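Local coordinates for protein acetyl-CoA acetyltransferase (Mycobacterium smegmatis, PDB 4EGV) that is a monomeric thiolase-like protein that probably has acyltransferase activity, at residues Y213-F224 with L342-F351. Residues are numbered along the deposited sequence; the frame is centred on the assembly and turned at random.
Sequences YRLAMAELFAPF and LYSCFPFPVF
Phe351 fits as a knob into a hole formed by Tyr213, Ala216, Met217 and Leu220, joining helix 210-230 of this thiolase-fold protein to the start of helix 348-357. Its CB already points at helix 210-230, and with CG anti to the carbonyl carbon (chi1 -84°) the ring extends into that hole. There Leu220 CD2 sits over the ring centre, a CH-pi contact of 3.7 Å to the Phe351 centroid, 14° off the normal. Small Ala216 leaves room for the ring's far end, its CB 4.1 Å from Phe351 CZ. Tyr213 meets the same ring obliquely, planes at 57°; its OH is hydrogen-bonded to Glu199 of helix 191-206, and Arg202 of that helix makes a cation-pi contact with Phe351. Met217, present as selenomethionine, touches two partners with one methylene, CG lying 3.9 Å from both Phe351 CE2 and Pro347 CG. Pro347, compact and rigid, places CG over one face of Phe221, toward the rim, in a second CH-pi contact, 4.1 Å from the centroid of the Phe221 ring. Forked Leu220 can serve two neighbours, CD2 on Phe351 and CD1 on Val350 CG1. In the loop that leads into helix 348-357, Ser344 OG lies at the edge of the Phe224 ring, near its plane, 3.4 Å from Phe224 CE1.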
# COMPACT_ATOMS: atom_id res chain seq x y z
N TYR A 213 -2.63 -7.94 21.22
CA TYR A 213 -2.31 -7.39 19.93
C TYR A 213 -2.66 -8.37 18.84
O TYR A 213 -3.17 -8.00 17.81
CB TYR A 213 -0.84 -7.04 19.86
CG TYR A 213 -0.54 -6.11 18.73
CD1 TYR A 213 -0.68 -4.73 18.87
CD2 TYR A 213 -0.13 -6.61 17.49
CE1 TYR A 213 -0.42 -3.89 17.82
CE2 TYR A 213 0.12 -5.77 16.43
CZ TYR A 213 -0.02 -4.42 16.59
OH TYR A 213 0.25 -3.62 15.50
N ARG A 214 -2.39 -9.63 19.06
CA ARG A 214 -2.78 -10.63 18.10
C ARG A 214 -4.30 -10.64 17.87
O ARG A 214 -4.75 -10.88 16.76
CB ARG A 214 -2.22 -12.00 18.48
CG ARG A 214 -2.41 -13.01 17.38
CD ARG A 214 -1.31 -13.99 17.14
NE ARG A 214 -1.30 -15.19 17.98
CZ ARG A 214 -0.32 -15.49 18.82
NH1 ARG A 214 0.71 -14.69 18.98
NH2 ARG A 214 -0.36 -16.59 19.52
N LEU A 215 -5.07 -10.31 18.90
CA LEU A 215 -6.53 -10.21 18.77
C LEU A 215 -6.93 -8.98 17.95
O LEU A 215 -7.86 -9.05 17.13
CB LEU A 215 -7.21 -10.21 20.15
CG LEU A 215 -8.72 -9.97 20.26
CD1 LEU A 215 -9.52 -11.19 19.90
CD2 LEU A 215 -9.10 -9.48 21.65
N ALA A 216 -6.24 -7.87 18.18
CA ALA A 216 -6.52 -6.66 17.46
C ALA A 216 -6.34 -6.86 15.96
O ALA A 216 -7.19 -6.43 15.17
CB ALA A 216 -5.65 -5.51 17.98
N MSE A 217 -5.23 -7.51 15.58
CA MSE A 217 -4.91 -7.85 14.19
C MSE A 217 -5.93 -8.76 13.53
O MSE A 217 -6.26 -8.60 12.36
CB MSE A 217 -3.57 -8.55 14.11
CG MSE A 217 -2.38 -7.69 14.29
SE MSE A 217 -0.66 -8.67 13.93
CE MSE A 217 -0.91 -10.38 14.83
N ALA A 218 -6.38 -9.77 14.25
CA ALA A 218 -7.39 -10.65 13.73
C ALA A 218 -8.73 -9.93 13.59
O ALA A 218 -9.46 -10.20 12.66
CB ALA A 218 -7.50 -11.86 14.60
N GLU A 219 -9.04 -9.00 14.50
CA GLU A 219 -10.29 -8.23 14.44
C GLU A 219 -10.33 -7.16 13.37
O GLU A 219 -11.40 -6.80 12.88
CB GLU A 219 -10.65 -7.62 15.80
CG GLU A 219 -11.38 -8.61 16.69
CD GLU A 219 -11.97 -8.02 17.95
OE1 GLU A 219 -11.28 -7.23 18.65
OE2 GLU A 219 -13.13 -8.38 18.27
N LEU A 220 -9.15 -6.67 13.03
CA LEU A 220 -8.97 -5.80 11.90
C LEU A 220 -9.17 -6.56 10.58
O LEU A 220 -9.90 -6.08 9.70
CB LEU A 220 -7.58 -5.17 11.97
CG LEU A 220 -7.23 -4.21 10.84
CD1 LEU A 220 -7.96 -2.95 11.01
CD2 LEU A 220 -5.78 -4.00 10.83
N PHE A 221 -8.56 -7.74 10.47
CA PHE A 221 -8.48 -8.46 9.20
C PHE A 221 -9.64 -9.37 8.79
O PHE A 221 -9.77 -9.66 7.58
CB PHE A 221 -7.18 -9.26 9.11
CG PHE A 221 -6.06 -8.55 8.40
CD1 PHE A 221 -6.00 -7.16 8.36
CD2 PHE A 221 -5.03 -9.27 7.82
CE1 PHE A 221 -4.96 -6.52 7.72
CE2 PHE A 221 -3.97 -8.62 7.21
CZ PHE A 221 -3.95 -7.25 7.14
N ALA A 222 -10.44 -9.81 9.76
CA ALA A 222 -11.56 -10.72 9.45
C ALA A 222 -12.63 -10.07 8.55
O ALA A 222 -13.07 -10.70 7.57
CB ALA A 222 -12.16 -11.33 10.69
N PRO A 223 -13.02 -8.82 8.86
CA PRO A 223 -13.91 -8.07 7.98
C PRO A 223 -13.37 -7.88 6.55
O PRO A 223 -14.14 -7.85 5.60
CB PRO A 223 -14.04 -6.71 8.67
CG PRO A 223 -13.72 -6.95 10.06
CD PRO A 223 -12.78 -8.08 10.12
N PHE A 224 -12.05 -7.74 6.43
CA PHE A 224 -11.34 -7.81 5.13
C PHE A 224 -11.59 -9.10 4.31
O PHE A 224 -11.99 -9.01 3.15
CB PHE A 224 -9.85 -7.62 5.34
CG PHE A 224 -9.45 -6.21 5.56
CD1 PHE A 224 -8.63 -5.57 4.66
CD2 PHE A 224 -9.91 -5.52 6.64
CE1 PHE A 224 -8.27 -4.24 4.85
CE2 PHE A 224 -9.56 -4.20 6.83
CZ PHE A 224 -8.74 -3.56 5.95
N LEU A 342 -8.06 1.02 1.91
CA LEU A 342 -6.77 1.24 2.56
C LEU A 342 -5.87 0.05 2.29
O LEU A 342 -6.27 -1.10 2.38
CB LEU A 342 -6.96 1.49 4.07
CG LEU A 342 -7.29 2.89 4.63
CD1 LEU A 342 -7.76 3.91 3.65
CD2 LEU A 342 -8.26 2.79 5.80
N TYR A 343 -4.65 0.35 1.90
CA TYR A 343 -3.71 -0.68 1.54
C TYR A 343 -3.32 -1.52 2.76
O TYR A 343 -2.96 -0.99 3.82
CB TYR A 343 -2.50 -0.03 0.91
CG TYR A 343 -1.51 -0.97 0.27
CD1 TYR A 343 -1.45 -1.09 -1.13
CD2 TYR A 343 -0.61 -1.71 1.05
CE1 TYR A 343 -0.55 -1.93 -1.73
CE2 TYR A 343 0.31 -2.57 0.47
CZ TYR A 343 0.34 -2.68 -0.93
OH TYR A 343 1.25 -3.52 -1.52
N SER A 344 -3.36 -2.84 2.58
CA SER A 344 -3.31 -3.81 3.67
C SER A 344 -2.52 -5.09 3.38
O SER A 344 -3.09 -6.18 3.42
CB SER A 344 -4.75 -4.20 4.06
OG SER A 344 -5.47 -4.71 2.94
N CYS A 345 -1.22 -5.01 3.10
CA CYS A 345 -0.48 -6.28 2.94
C CYS A 345 -0.35 -6.88 4.37
O CYS A 345 -0.57 -8.05 4.62
CB CYS A 345 0.87 -6.08 2.21
SG CYS A 345 1.57 -7.50 1.19
N PHE A 346 -0.07 -5.99 5.31
CA PHE A 346 0.02 -6.29 6.72
C PHE A 346 -0.90 -5.34 7.49
O PHE A 346 -1.33 -4.34 6.99
CB PHE A 346 1.48 -6.13 7.15
CG PHE A 346 2.44 -6.98 6.35
CD1 PHE A 346 2.68 -8.31 6.72
CD2 PHE A 346 3.07 -6.48 5.21
CE1 PHE A 346 3.53 -9.12 5.98
CE2 PHE A 346 3.92 -7.27 4.46
CZ PHE A 346 4.16 -8.59 4.84
N PRO A 347 -1.24 -5.69 8.71
CA PRO A 347 -2.09 -4.85 9.52
C PRO A 347 -1.56 -3.43 9.78
O PRO A 347 -2.34 -2.48 9.82
CB PRO A 347 -2.16 -5.62 10.83
CG PRO A 347 -2.05 -6.98 10.44
CD PRO A 347 -1.07 -7.00 9.34
N PHE A 348 -0.26 -3.29 9.97
CA PHE A 348 0.33 -2.04 10.33
C PHE A 348 -0.12 -0.79 9.54
O PHE A 348 -0.51 0.20 10.14
CB PHE A 348 1.85 -2.15 10.40
CG PHE A 348 2.51 -0.86 10.70
CD1 PHE A 348 2.66 -0.40 12.03
CD2 PHE A 348 2.90 -0.02 9.64
CE1 PHE A 348 3.23 0.87 12.32
CE2 PHE A 348 3.49 1.28 9.90
CZ PHE A 348 3.66 1.72 11.25
N PRO A 349 -0.04 -0.82 8.19
CA PRO A 349 -0.32 0.42 7.46
C PRO A 349 -1.79 0.80 7.49
O PRO A 349 -2.13 1.94 7.14
CB PRO A 349 0.14 0.11 6.02
CG PRO A 349 0.20 -1.30 5.95
CD PRO A 349 0.44 -1.87 7.29
N VAL A 350 -2.64 -0.15 7.89
CA VAL A 350 -4.05 0.11 8.10
C VAL A 350 -4.24 0.69 9.47
O VAL A 350 -4.79 1.76 9.60
CB VAL A 350 -4.95 -1.13 7.93
CG1 VAL A 350 -6.39 -0.75 8.18
CG2 VAL A 350 -4.81 -1.71 6.55
N PHE A 351 -3.77 -0.01 10.49
CA PHE A 351 -3.74 0.50 11.86
C PHE A 351 -3.27 1.94 11.92
O PHE A 351 -3.88 2.77 12.57
CB PHE A 351 -2.78 -0.33 12.72
CG PHE A 351 -3.39 -1.57 13.28
CD1 PHE A 351 -4.72 -1.59 13.70
CD2 PHE A 351 -2.63 -2.72 13.43
CE1 PHE A 351 -5.28 -2.73 14.24
CE2 PHE A 351 -3.18 -3.86 13.97
CZ PHE A 351 -4.51 -3.86 14.37